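Local coordinates for type VI immunity protein Atu4351 (Agrobacterium fabrum, PDB 6ITW) that probably protects Agrobacterium from its own type VI secretion effector, as the immunity partner (Tdi1) of an effector-immunity pair, at residues A[55-60]-A[137-142]; A[87-92]-A[168-173]; A[92-97]-A[142-147]; A[107-112]-A[199-204]; A[117-122]-A[206-211]. One frame throughout, in Å; residues are numbered along the deposited sequence.

Contact 1 of 5, residues A[55-60]-A[137-142]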
# COMPACT_ATOMS: atom_id res chain seq x y z
N GLY A 55 11.98 7.13 -1.74
CA GLY A 55 10.67 7.35 -1.15
C GLY A 55 9.52 6.91 -2.03
O GLY A 55 8.37 7.04 -1.61
N TYR A 56 9.80 6.39 -3.22
CA TYR A 56 8.73 5.93 -4.11
C TYR A 56 7.97 4.76 -3.50
O TYR A 56 6.79 4.55 -3.82
CB TYR A 56 9.34 5.55 -5.46
CG TYR A 56 8.38 5.42 -6.60
CD1 TYR A 56 8.06 6.53 -7.40
CD2 TYR A 56 7.81 4.19 -6.92
CE1 TYR A 56 7.18 6.41 -8.47
CE2 TYR A 56 6.94 4.05 -7.98
CZ TYR A 56 6.62 5.17 -8.75
OH TYR A 56 5.76 5.04 -9.80
N PHE A 57 8.63 3.98 -2.64
CA PHE A 57 8.01 2.91 -1.87
C PHE A 57 8.78 2.78 -0.57
O PHE A 57 9.99 3.02 -0.52
CB PHE A 57 7.98 1.58 -2.65
CG PHE A 57 7.28 0.44 -1.91
CD1 PHE A 57 5.90 0.24 -2.03
CD2 PHE A 57 8.01 -0.43 -1.11
CE1 PHE A 57 5.27 -0.82 -1.37
CE2 PHE A 57 7.39 -1.48 -0.43
CZ PHE A 57 6.02 -1.68 -0.56
N GLN A 58 8.08 2.45 0.51
CA GLN A 58 8.72 2.18 1.78
C GLN A 58 7.98 1.02 2.42
O GLN A 58 6.79 0.84 2.20
CB GLN A 58 8.69 3.39 2.71
CG GLN A 58 7.31 3.82 3.14
CD GLN A 58 7.31 5.16 3.84
OE1 GLN A 58 7.34 5.23 5.07
NE2 GLN A 58 7.30 6.25 3.05
N PHE A 59 8.71 0.22 3.20
CA PHE A 59 8.10 -0.88 3.93
C PHE A 59 7.71 -0.38 5.31
O PHE A 59 8.30 0.57 5.84
CB PHE A 59 9.05 -2.07 4.08
CG PHE A 59 9.37 -2.75 2.79
CD1 PHE A 59 10.44 -2.33 2.00
CD2 PHE A 59 8.60 -3.84 2.37
CE1 PHE A 59 10.74 -2.97 0.78
CE2 PHE A 59 8.90 -4.48 1.16
CZ PHE A 59 9.98 -4.05 0.37
N CYS A 60 6.70 -1.03 5.88
CA CYS A 60 6.18 -0.63 7.18
C CYS A 60 5.91 -1.87 8.02
O CYS A 60 5.70 -2.97 7.50
CB CYS A 60 4.89 0.21 7.04
SG CYS A 60 3.45 -0.67 6.33
N GLU A 137 8.51 -6.98 -6.40
CA GLU A 137 9.27 -6.60 -7.58
C GLU A 137 8.61 -5.45 -8.34
O GLU A 137 9.30 -4.67 -9.01
CB GLU A 137 9.43 -7.81 -8.52
CG GLU A 137 10.57 -8.77 -8.15
CD GLU A 137 10.37 -10.19 -8.70
OE1 GLU A 137 9.63 -10.37 -9.69
OE2 GLU A 137 10.95 -11.14 -8.12
N GLY A 138 7.29 -5.31 -8.24
CA GLY A 138 6.59 -4.33 -9.03
C GLY A 138 6.44 -2.92 -8.47
O GLY A 138 5.81 -2.09 -9.12
N ILE A 139 7.03 -2.60 -7.31
CA ILE A 139 6.68 -1.36 -6.61
C ILE A 139 7.17 -0.12 -7.35
O ILE A 139 6.93 1.02 -6.91
CB ILE A 139 7.19 -1.36 -5.15
CG1 ILE A 139 8.71 -1.59 -5.06
CG2 ILE A 139 6.46 -2.41 -4.36
CD1 ILE A 139 9.58 -0.37 -5.35
N ASP A 140 7.86 -0.30 -8.47
CA ASP A 140 8.30 0.84 -9.26
C ASP A 140 7.38 1.16 -10.44
O ASP A 140 7.65 2.11 -11.18
CB ASP A 140 9.74 0.63 -9.77
CG ASP A 140 9.86 -0.57 -10.72
OD1 ASP A 140 9.00 -1.49 -10.69
OD2 ASP A 140 10.83 -0.58 -11.50
N ALA A 141 6.29 0.41 -10.62
CA ALA A 141 5.35 0.71 -11.70
C ALA A 141 4.84 2.14 -11.60
O ALA A 141 4.76 2.72 -10.50
CB ALA A 141 4.17 -0.27 -11.68
N GLU A 142 4.49 2.72 -12.75
CA GLU A 142 3.95 4.08 -12.77
C GLU A 142 2.62 4.17 -12.03
O GLU A 142 2.26 5.25 -11.55
CB GLU A 142 3.73 4.55 -14.20
CG GLU A 142 4.99 4.80 -14.99
CD GLU A 142 4.68 5.32 -16.38
OE1 GLU A 142 3.82 6.22 -16.51
OE2 GLU A 142 5.27 4.80 -17.34
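Tyr56 OH gives its proton to the carbonyl oxygen of Ala141 over 2.6 Å between OH and O, meeting that acceptor from above the carbonyl plane, at a C=O...donor angle of 129°. The acceptor belongs to the last residue of a type I beta turn, Gly138 to Ala141, that follows helix 128-137 and packs against the start of strand 57-59 in the mixed sheet of the GAD-like region. The phenol turns its edge to the turn: besides Ala141 O, the carbonyl oxygen of Ile139 sits in the ring plane at its edge, 3.2 Å from Tyr56 CE2. CB of Tyr56 points toward the turn, and CG stands anti to the backbone N (chi1 -164°), beside the carbonyl carbon. The turn is closed by its own backbone bond, Ala141 N to Gly138 O.

Phe57 supplies the apolar half. Ile139 crosses it at about a right angle and lays CG2 over the centre of one ring face, a CH-pi contact 14° off the ring normal, while Phe59 CD2 lies at the Phe57 edge. Asp140, its CB directed away from the strand, forms a salt bridge through OD2 with Arg14 of helix 9-15; Phe155 meets the Tyr56 ring edge-to-face. The other branch of Ile139 ends with CD1 3.7 Å from Phe57 CB.

Contact 2 of 5, residues A[87-92]-A[168-173]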
# COMPACT_ATOMS: atom_id res chain seq x y z
N LEU A 87 1.94 -4.01 4.43
CA LEU A 87 3.36 -4.33 4.33
C LEU A 87 4.23 -3.14 3.93
O LEU A 87 5.42 -3.11 4.27
CB LEU A 87 3.59 -5.46 3.33
CG LEU A 87 2.74 -6.72 3.55
CD1 LEU A 87 3.03 -7.75 2.48
CD2 LEU A 87 2.96 -7.30 4.95
N GLY A 88 3.67 -2.18 3.19
CA GLY A 88 4.41 -1.01 2.75
C GLY A 88 3.48 -0.10 1.99
O GLY A 88 2.31 -0.43 1.74
N PHE A 89 3.99 1.07 1.60
CA PHE A 89 3.16 1.96 0.80
C PHE A 89 3.99 2.86 -0.11
O PHE A 89 5.12 3.24 0.20
CB PHE A 89 2.23 2.82 1.68
CG PHE A 89 2.87 3.31 2.96
CD1 PHE A 89 3.55 4.53 3.00
CD2 PHE A 89 2.74 2.58 4.15
CE1 PHE A 89 4.09 5.00 4.19
CE2 PHE A 89 3.27 3.05 5.34
CZ PHE A 89 3.95 4.26 5.37
N SER A 90 3.39 3.21 -1.25
CA SER A 90 3.93 4.22 -2.14
C SER A 90 4.14 5.55 -1.43
O SER A 90 3.74 5.72 -0.27
CB SER A 90 2.99 4.44 -3.33
OG SER A 90 1.92 5.30 -2.96
N ALA A 91 4.71 6.50 -2.16
CA ALA A 91 4.94 7.84 -1.65
C ALA A 91 3.65 8.62 -1.41
O ALA A 91 3.68 9.66 -0.73
CB ALA A 91 5.81 8.60 -2.65
N PHE A 92 2.52 8.17 -1.96
CA PHE A 92 1.23 8.81 -1.78
C PHE A 92 0.30 7.99 -0.89
O PHE A 92 -0.92 8.24 -0.87
CB PHE A 92 0.58 9.07 -3.14
CG PHE A 92 1.47 9.82 -4.09
CD1 PHE A 92 1.47 11.21 -4.12
CD2 PHE A 92 2.35 9.14 -4.93
CE1 PHE A 92 2.32 11.90 -4.96
CE2 PHE A 92 3.19 9.83 -5.78
CZ PHE A 92 3.18 11.21 -5.80
N GLY A 168 8.00 6.59 7.37
CA GLY A 168 6.80 6.92 8.10
C GLY A 168 6.12 8.21 7.68
O GLY A 168 5.18 8.63 8.37
N GLN A 169 6.54 8.84 6.58
CA GLN A 169 5.81 9.94 5.97
C GLN A 169 5.35 9.60 4.56
O GLN A 169 5.86 8.68 3.92
CB GLN A 169 6.66 11.20 5.86
CG GLN A 169 7.19 11.75 7.13
CD GLN A 169 8.09 12.93 6.83
OE1 GLN A 169 8.92 12.87 5.91
NE2 GLN A 169 7.89 14.02 7.57
N ILE A 170 4.38 10.39 4.07
CA ILE A 170 3.90 10.34 2.68
C ILE A 170 3.66 11.78 2.21
O ILE A 170 3.59 12.71 3.00
CB ILE A 170 2.60 9.52 2.52
CG1 ILE A 170 1.49 10.09 3.41
CG2 ILE A 170 2.81 8.04 2.83
CD1 ILE A 170 0.09 9.45 3.17
N TYR A 171 3.52 11.94 0.89
CA TYR A 171 3.01 13.19 0.32
C TYR A 171 1.48 13.14 0.33
O TYR A 171 0.88 12.16 -0.14
CB TYR A 171 3.50 13.41 -1.11
CG TYR A 171 5.00 13.39 -1.27
CD1 TYR A 171 5.81 14.25 -0.53
CD2 TYR A 171 5.62 12.51 -2.16
CE1 TYR A 171 7.19 14.24 -0.67
CE2 TYR A 171 7.02 12.50 -2.33
CZ TYR A 171 7.79 13.37 -1.58
OH TYR A 171 9.16 13.36 -1.72
N SER A 172 0.87 14.19 0.84
CA SER A 172 -0.56 14.25 1.07
C SER A 172 -1.07 15.64 0.71
O SER A 172 -0.36 16.64 0.92
CB SER A 172 -0.87 13.96 2.55
OG SER A 172 -2.27 13.92 2.81
N PRO A 173 -2.28 15.74 0.18
CA PRO A 173 -2.80 17.07 -0.14
C PRO A 173 -3.12 17.84 1.13
O PRO A 173 -3.65 17.29 2.10
CB PRO A 173 -4.06 16.78 -0.98
CG PRO A 173 -4.48 15.40 -0.59
CD PRO A 173 -3.25 14.66 -0.11
O HOH W 1 -1.58 11.08 -0.37
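The Phe89 ring has the carbonyl oxygen of Gln169 near its plane at one edge, 4.1 Å from CE1, while the CG2 methyl of Ile170 comes up obliquely, 3.6 Å from the same CE1. Phe89 and Ile170 cross at about a right angle. Phe89 CB points toward strand 169-173, and CG stands between the backbone N and the carbonyl carbon (chi1 39°). The Tyr171 ring is approached obliquely by Ala91 O, and its CD2 packs 3.9 Å from Ala91 CB. Tyr171 CB lies 4.2 Å from Phe92 CD1, and Phe92 CE1 comes obliquely to the Tyr171 ring; no ring stack forms.

A single direct hydrogen bond joins the backbones: Tyr171 N to Ala91 O, 2.8 Å, nearly along the C=O axis. A water adds a second bridge, donating to Phe92 O and to Tyr171 O, the latter at 2.7 Å. Ser90 OG accepts from Phe92 N in an ST turn that shapes the chain around Ala91, and it is also bonded to Lys94 N.

Tyr171 OH is held by Gly163 O. Strand 169-173, paired with 188-192 in a separate two-stranded sheet, thus meets the end of strand 84-90 of the main sheet. Helix 155-162 touches Ala91, Phe92 and Tyr171 through Phe155, Leu158 and Leu162, and helix 193-200 packs on Phe89 and Ile170.

Contact 3 of 5, residues A[92-97]-A[142-147]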
# COMPACT_ATOMS: atom_id res chain seq x y z
N PHE A 92 2.52 8.17 -1.96
CA PHE A 92 1.23 8.81 -1.78
C PHE A 92 0.30 7.99 -0.89
O PHE A 92 -0.92 8.24 -0.87
CB PHE A 92 0.58 9.07 -3.14
CG PHE A 92 1.47 9.82 -4.09
CD1 PHE A 92 1.47 11.21 -4.12
CD2 PHE A 92 2.35 9.14 -4.93
CE1 PHE A 92 2.32 11.90 -4.96
CE2 PHE A 92 3.19 9.83 -5.78
CZ PHE A 92 3.18 11.21 -5.80
N GLY A 93 0.82 7.03 -0.15
CA GLY A 93 -0.01 6.34 0.82
C GLY A 93 -0.78 5.17 0.26
O GLY A 93 -1.70 4.67 0.92
N LYS A 94 -0.45 4.71 -0.94
CA LYS A 94 -1.09 3.53 -1.52
C LYS A 94 -0.45 2.29 -0.91
O LYS A 94 0.71 1.97 -1.21
CB LYS A 94 -0.96 3.56 -3.04
CG LYS A 94 -1.66 2.43 -3.80
CD LYS A 94 -1.66 2.73 -5.30
CE LYS A 94 -2.58 1.82 -6.11
NZ LYS A 94 -2.41 2.02 -7.60
N ILE A 95 -1.21 1.57 -0.09
CA ILE A 95 -0.70 0.48 0.73
C ILE A 95 -0.64 -0.83 -0.05
O ILE A 95 -1.63 -1.26 -0.66
CB ILE A 95 -1.58 0.31 1.98
CG1 ILE A 95 -1.51 1.58 2.83
CG2 ILE A 95 -1.17 -0.95 2.75
CD1 ILE A 95 -2.53 1.61 3.96
N LEU A 96 0.52 -1.48 -0.03
CA LEU A 96 0.65 -2.88 -0.41
C LEU A 96 0.35 -3.73 0.82
O LEU A 96 1.07 -3.64 1.83
CB LEU A 96 2.04 -3.19 -0.95
CG LEU A 96 2.37 -4.67 -1.21
CD1 LEU A 96 1.30 -5.31 -2.07
CD2 LEU A 96 3.73 -4.82 -1.88
N ALA A 97 -0.70 -4.55 0.74
CA ALA A 97 -1.16 -5.34 1.87
C ALA A 97 -1.25 -6.81 1.47
O ALA A 97 -1.40 -7.16 0.30
CB ALA A 97 -2.53 -4.88 2.38
N GLU A 142 4.49 2.72 -12.75
CA GLU A 142 3.95 4.08 -12.77
C GLU A 142 2.62 4.17 -12.03
O GLU A 142 2.26 5.25 -11.55
CB GLU A 142 3.73 4.55 -14.20
CG GLU A 142 4.99 4.80 -14.99
CD GLU A 142 4.68 5.32 -16.38
OE1 GLU A 142 3.82 6.22 -16.51
OE2 GLU A 142 5.27 4.80 -17.34
N SER A 143 1.89 3.06 -11.93
CA SER A 143 0.63 3.06 -11.21
C SER A 143 0.79 3.43 -9.74
O SER A 143 -0.20 3.78 -9.08
CB SER A 143 -0.04 1.69 -11.33
OG SER A 143 0.74 0.68 -10.68
N PHE A 144 2.00 3.36 -9.20
CA PHE A 144 2.23 3.76 -7.81
C PHE A 144 2.65 5.21 -7.69
O PHE A 144 2.79 5.70 -6.57
CB PHE A 144 3.26 2.87 -7.14
CG PHE A 144 2.80 1.47 -7.01
CD1 PHE A 144 1.71 1.18 -6.21
CD2 PHE A 144 3.43 0.45 -7.69
CE1 PHE A 144 1.25 -0.11 -6.08
CE2 PHE A 144 2.98 -0.85 -7.56
CZ PHE A 144 1.89 -1.13 -6.76
N ASP A 145 2.86 5.88 -8.82
CA ASP A 145 3.02 7.33 -8.83
C ASP A 145 1.62 7.89 -8.60
O ASP A 145 0.71 7.16 -8.20
CB ASP A 145 3.65 7.80 -10.16
CG ASP A 145 4.53 9.06 -10.00
OD1 ASP A 145 4.13 10.04 -9.32
OD2 ASP A 145 5.63 9.07 -10.61
N ALA A 146 1.42 9.17 -8.86
CA ALA A 146 0.09 9.73 -8.70
C ALA A 146 -0.04 10.91 -9.65
O ALA A 146 0.72 11.89 -9.52
CB ALA A 146 -0.18 10.15 -7.25
N PRO A 147 -0.94 10.85 -10.62
CA PRO A 147 -1.10 11.96 -11.56
C PRO A 147 -1.80 13.15 -10.91
O PRO A 147 -2.66 12.99 -10.04
CB PRO A 147 -1.96 11.36 -12.68
CG PRO A 147 -2.77 10.28 -11.97
CD PRO A 147 -1.83 9.71 -10.93
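Ala146 CB sits over the centre of the Phe92 ring, the main apolar contact, a CH-pi approach 3.4 Å from the centroid and only 6° off the ring normal. The aliphatic part of Lys94 crosses Phe144 at about a right angle, its CD 3.8 Å from Phe144 CD1.

Polar atoms lie round the Phe92 ring. The Phe144 carbonyl oxygen lies near the Phe92 plane at the edge, 3.8 Å from CD2, and Asp145 OD1 is 3.7 Å from Phe92 CE2, with ring and carboxylate planes 29° apart. Asp145 OD1 also takes Ala146 N on its anti lone pair at 2.9 Å, and it accepts from Phe155 N at the start of helix 155-162. Residues 142-144 form a short 3-10 segment, followed by Asp145 N bonding to Glu142 O.

Across the contact the one hydrogen bond runs from Lys94 NZ to Ser143 O, 3.2 Å, the donor lying 49° out of the carbonyl plane. Lys94, extended beyond CG, also has a long, weak ion pair with Glu106 of strand 103-108. The loop is therefore joined to Phe92 and Lys94 largely by methyl and methylene contacts on aromatic rings, the ammonium reaching a neutral carbonyl whose dipole probably favours its positive charge.

Contact 4 of 5, residues A[107-112]-A[199-204]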
# COMPACT_ATOMS: atom_id res chain seq x y z
N ILE A 107 -4.53 -0.78 -1.26
CA ILE A 107 -5.47 0.14 -0.63
C ILE A 107 -5.03 1.55 -1.01
O ILE A 107 -4.06 2.08 -0.45
CB ILE A 107 -5.52 -0.04 0.89
CG1 ILE A 107 -5.84 -1.50 1.26
CG2 ILE A 107 -6.57 0.86 1.48
CD1 ILE A 107 -5.97 -1.72 2.79
N ASN A 108 -5.74 2.15 -1.96
CA ASN A 108 -5.40 3.48 -2.47
C ASN A 108 -6.06 4.50 -1.55
O ASN A 108 -7.25 4.81 -1.70
CB ASN A 108 -5.83 3.62 -3.92
CG ASN A 108 -5.41 4.94 -4.53
OD1 ASN A 108 -5.30 5.95 -3.84
ND2 ASN A 108 -5.16 4.93 -5.84
N ILE A 109 -5.27 5.04 -0.61
CA ILE A 109 -5.77 5.95 0.42
C ILE A 109 -6.17 7.30 -0.18
O ILE A 109 -7.14 7.93 0.26
CB ILE A 109 -4.68 6.13 1.50
CG1 ILE A 109 -4.59 4.89 2.37
CG2 ILE A 109 -4.94 7.41 2.31
CD1 ILE A 109 -5.72 4.75 3.34
N LEU A 110 -5.40 7.78 -1.16
CA LEU A 110 -5.66 9.09 -1.76
C LEU A 110 -7.00 9.10 -2.49
O LEU A 110 -7.80 10.03 -2.33
CB LEU A 110 -4.52 9.45 -2.71
CG LEU A 110 -4.54 10.82 -3.41
CD1 LEU A 110 -4.57 11.90 -2.37
CD2 LEU A 110 -3.33 11.03 -4.35
N LEU A 111 -7.28 8.07 -3.29
CA LEU A 111 -8.43 8.03 -4.18
C LEU A 111 -9.58 7.19 -3.63
O LEU A 111 -10.64 7.15 -4.26
CB LEU A 111 -8.01 7.48 -5.56
CG LEU A 111 -6.96 8.33 -6.29
CD1 LEU A 111 -6.77 7.90 -7.74
CD2 LEU A 111 -7.32 9.83 -6.20
N HIS A 112 -9.40 6.54 -2.48
CA HIS A 112 -10.42 5.75 -1.80
C HIS A 112 -10.85 4.54 -2.64
O HIS A 112 -12.04 4.31 -2.85
CB HIS A 112 -11.63 6.59 -1.41
CG HIS A 112 -11.43 7.35 -0.15
ND1 HIS A 112 -12.15 7.10 1.00
CD2 HIS A 112 -10.56 8.34 0.17
CE1 HIS A 112 -11.75 7.91 1.96
NE2 HIS A 112 -10.78 8.67 1.49
N ILE A 199 -6.93 9.91 9.09
CA ILE A 199 -7.98 10.83 8.69
C ILE A 199 -8.63 10.34 7.40
O ILE A 199 -9.86 10.23 7.30
CB ILE A 199 -7.42 12.25 8.52
CG1 ILE A 199 -7.01 12.81 9.88
CG2 ILE A 199 -8.43 13.15 7.78
CD1 ILE A 199 -6.16 14.05 9.78
N ALA A 200 -7.80 10.06 6.39
CA ALA A 200 -8.31 9.70 5.08
C ALA A 200 -9.18 8.45 5.14
O ALA A 200 -10.24 8.40 4.51
CB ALA A 200 -7.13 9.49 4.13
N ALA A 201 -8.77 7.44 5.90
CA ALA A 201 -9.53 6.20 5.87
C ALA A 201 -10.87 6.32 6.57
O ALA A 201 -11.68 5.39 6.48
CB ALA A 201 -8.72 5.07 6.51
N GLN A 202 -11.13 7.43 7.26
CA GLN A 202 -12.42 7.68 7.88
C GLN A 202 -13.23 8.74 7.14
O GLN A 202 -14.35 9.03 7.54
CB GLN A 202 -12.26 8.10 9.34
CG GLN A 202 -11.53 7.13 10.21
CD GLN A 202 -11.53 7.59 11.65
OE1 GLN A 202 -12.47 7.31 12.38
NE2 GLN A 202 -10.49 8.31 12.06
N ALA A 203 -12.68 9.33 6.09
CA ALA A 203 -13.33 10.45 5.40
C ALA A 203 -14.08 9.96 4.17
O ALA A 203 -13.81 10.38 3.04
CB ALA A 203 -12.28 11.51 5.04
N GLY A 204 -15.02 9.05 4.37
CA GLY A 204 -15.76 8.48 3.27
C GLY A 204 -15.45 7.02 2.99
O GLY A 204 -14.49 6.44 3.53
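His112 presses the CE1 corner of its imidazole into the chain that leaves helix 193-200, with CE1 3.0 Å from Ala200 O. Ala200 to Ala203 form a type I beta turn, so the contact joins the chain leaving that helix to the connection between strands 103-108 and 113-116 of the main mixed sheet. Two more carbonyl oxygens surround the same carbon: Ala203 O lies oblique to the ring, whereas Gly204 O is in plane at the edge, 3.5 Å from CE1. His112 NE2 is also near Ala200 O, but the angle is too poor for a hydrogen bond. Ala200 O instead accepts from Ala203 N within the turn.

The imidazole is fixed from outside these segments: ND1 is hydrogen-bonded to Pro205 O, and the ring stacks on Phe206. CB of His112 points toward the turn. The carbonyl oxygens round CE1 would be expected to favour the partial positive charge of that C-H.

Beside the ring lies an apolar patch. Ile109 puts CG2 against Ala200 CB and, more loosely, CD1 against Ala201 CB at 4.4 Å; Ile68 of helix 66-73 touches Ile109, and Leu71 of the same helix touches Ala201. The bend carrying Ile109 and His112 is shaped by an Asx motif in which Asn108 OD1 accepts from Leu111 N, 3.0 Å away, the donor standing 50° out of the plane of the Asn108 amide carbonyl.

Contact 5 of 5, residues A[117-122]-A[206-211]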
# COMPACT_ATOMS: atom_id res chain seq x y z
N ARG A 117 -6.68 -8.92 -7.02
CA ARG A 117 -6.68 -9.82 -8.17
C ARG A 117 -7.19 -11.21 -7.80
O ARG A 117 -7.81 -11.89 -8.61
CB ARG A 117 -5.28 -9.91 -8.78
CG ARG A 117 -4.74 -8.59 -9.28
CD ARG A 117 -4.17 -8.72 -10.69
NE ARG A 117 -3.85 -7.43 -11.28
CZ ARG A 117 -2.91 -7.24 -12.20
NH1 ARG A 117 -2.19 -8.26 -12.63
NH2 ARG A 117 -2.68 -6.02 -12.68
N GLY A 118 -6.91 -11.63 -6.57
CA GLY A 118 -7.34 -12.95 -6.10
C GLY A 118 -8.80 -13.04 -5.72
O GLY A 118 -9.32 -14.15 -5.61
N LEU A 119 -9.47 -11.90 -5.49
CA LEU A 119 -10.93 -11.92 -5.36
C LEU A 119 -11.62 -12.28 -6.66
O LEU A 119 -12.73 -12.80 -6.64
CB LEU A 119 -11.44 -10.55 -4.90
CG LEU A 119 -11.74 -10.32 -3.43
CD1 LEU A 119 -12.20 -8.89 -3.21
CD2 LEU A 119 -12.79 -11.31 -2.93
N PHE A 120 -10.98 -12.02 -7.81
CA PHE A 120 -11.65 -12.08 -9.10
C PHE A 120 -11.08 -13.13 -10.06
O PHE A 120 -11.79 -13.55 -10.97
CB PHE A 120 -11.63 -10.69 -9.77
CG PHE A 120 -12.25 -9.63 -8.91
CD1 PHE A 120 -13.62 -9.59 -8.72
CD2 PHE A 120 -11.46 -8.71 -8.25
CE1 PHE A 120 -14.20 -8.62 -7.91
CE2 PHE A 120 -12.03 -7.73 -7.42
CZ PHE A 120 -13.40 -7.69 -7.25
N LYS A 121 -9.83 -13.53 -9.90
CA LYS A 121 -9.30 -14.73 -10.55
C LYS A 121 -8.64 -15.56 -9.46
O LYS A 121 -7.89 -15.03 -8.64
CB LYS A 121 -8.32 -14.39 -11.68
CG LYS A 121 -6.88 -14.83 -11.46
CD LYS A 121 -6.03 -14.54 -12.70
CE LYS A 121 -4.53 -14.51 -12.38
NZ LYS A 121 -3.70 -14.25 -13.60
N GLU A 122 -8.98 -16.85 -9.42
CA GLU A 122 -8.53 -17.70 -8.32
C GLU A 122 -7.04 -17.97 -8.42
O GLU A 122 -6.51 -18.22 -9.51
CB GLU A 122 -9.31 -19.00 -8.32
CG GLU A 122 -9.32 -19.72 -6.99
CD GLU A 122 -10.25 -20.92 -7.00
OE1 GLU A 122 -10.43 -21.51 -8.09
OE2 GLU A 122 -10.82 -21.25 -5.93
N PHE A 206 -14.75 3.39 0.62
CA PHE A 206 -13.81 2.90 -0.39
C PHE A 206 -14.55 2.03 -1.40
O PHE A 206 -15.41 1.23 -1.03
CB PHE A 206 -12.70 2.06 0.25
CG PHE A 206 -11.69 2.87 0.96
CD1 PHE A 206 -11.99 3.46 2.18
CD2 PHE A 206 -10.42 3.04 0.42
CE1 PHE A 206 -11.04 4.21 2.85
CE2 PHE A 206 -9.47 3.80 1.07
CZ PHE A 206 -9.78 4.38 2.28
N THR A 207 -14.17 2.15 -2.66
CA THR A 207 -14.77 1.34 -3.71
C THR A 207 -13.79 0.26 -4.16
O THR A 207 -12.64 0.56 -4.49
CB THR A 207 -15.19 2.20 -4.90
OG1 THR A 207 -16.28 3.04 -4.49
CG2 THR A 207 -15.64 1.31 -6.05
N LEU A 208 -14.27 -0.98 -4.16
CA LEU A 208 -13.50 -2.12 -4.63
C LEU A 208 -13.61 -2.23 -6.14
O LEU A 208 -14.71 -2.17 -6.69
CB LEU A 208 -14.00 -3.41 -3.98
CG LEU A 208 -13.51 -4.76 -4.51
CD1 LEU A 208 -12.04 -4.96 -4.19
CD2 LEU A 208 -14.35 -5.87 -3.89
N TYR A 209 -12.47 -2.39 -6.80
CA TYR A 209 -12.44 -2.50 -8.26
C TYR A 209 -11.87 -3.85 -8.68
O TYR A 209 -11.00 -4.42 -8.01
CB TYR A 209 -11.59 -1.40 -8.89
CG TYR A 209 -12.27 -0.07 -8.94
CD1 TYR A 209 -12.33 0.75 -7.81
CD2 TYR A 209 -12.83 0.38 -10.12
CE1 TYR A 209 -12.95 1.99 -7.87
CE2 TYR A 209 -13.45 1.62 -10.19
CZ TYR A 209 -13.51 2.42 -9.06
OH TYR A 209 -14.13 3.64 -9.13
N ASP A 210 -12.33 -4.32 -9.83
CA ASP A 210 -11.90 -5.58 -10.42
C ASP A 210 -10.90 -5.24 -11.52
O ASP A 210 -11.29 -4.83 -12.62
CB ASP A 210 -13.12 -6.34 -10.93
CG ASP A 210 -12.77 -7.70 -11.53
OD1 ASP A 210 -11.63 -7.88 -12.01
OD2 ASP A 210 -13.66 -8.58 -11.53
N THR A 211 -9.61 -5.41 -11.24
CA THR A 211 -8.57 -5.19 -12.24
C THR A 211 -8.22 -6.46 -13.02
O THR A 211 -7.17 -6.51 -13.67
CB THR A 211 -7.31 -4.60 -11.59
OG1 THR A 211 -6.88 -5.43 -10.51
CG2 THR A 211 -7.60 -3.21 -11.06
O HOH W 2 -3.97 -4.76 -9.74
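Phe120 and Asp210 form the first shell. The carboxylate lies stacked over one face of the ring, the two planes 23° apart, with Asp210 CG 3.3 Å above the ring plane and offset toward the rim. Asp210 CB is nearer the middle, a CH-pi contact 3.7 Å from the centroid and 1° off the ring normal, while OD2 comes 3.0 Å from Phe120 CD1. Asp210 CG is anti to the backbone N (chi1 -178°), which carries the carboxyl group over the ring. Leu119 CB covers the opposite face, offset toward the rim.

At the far end of the ring, Phe120 CZ and Leu208 CD2 meet tip to tip at 3.9 Å, and Leu119 CD1 reaches the same methyl at 3.8 Å. Tyr209 O lies oblique to the ring, near CE2.

Farther out, a water accepts from Arg117 NE and is hydrogen-bonded to Thr211 OG1, 3.1 Å away; NE and OG1 themselves are 3.7 Å apart. Arg117 O accepts from both Phe120 N and Lys121 N, closing the tight bend that presents the ring. Asp210 OD1 is held by Thr212 N, and Val219 of strand 218-221 touches both Phe120 and Asp210.

The arrangement is plain packing at the margin of a mixed sheet: the loop after strand 113-116 folds back on strand 207-209, its parallel neighbour, next to the outermost strand 218-221.

All five contacts reach the same eight-stranded mixed sheet. Contacts 1, 2 and 3 cluster, with centres 8 to 10 Å apart: probable backbone hydrogen bonds join Gln58 O to Phe89 N between contacts 1 and 2 and Gly88 O to Leu96 N between 2 and 3, which share Phe92. Contact 3 passes to contact 4 through a probable bond from Ile95 N to Ile107 O, 2.9 Å, and contact 4 to contact 5 through another, Thr207 N to His112 O, 3.0 Å. Contacts 1 and 5 do not touch, their centres about 20 Å apart. In contacts 1 to 4 the GAD-like region meets the Tdi1 C-terminal region, consistent with the two packing closely against each other.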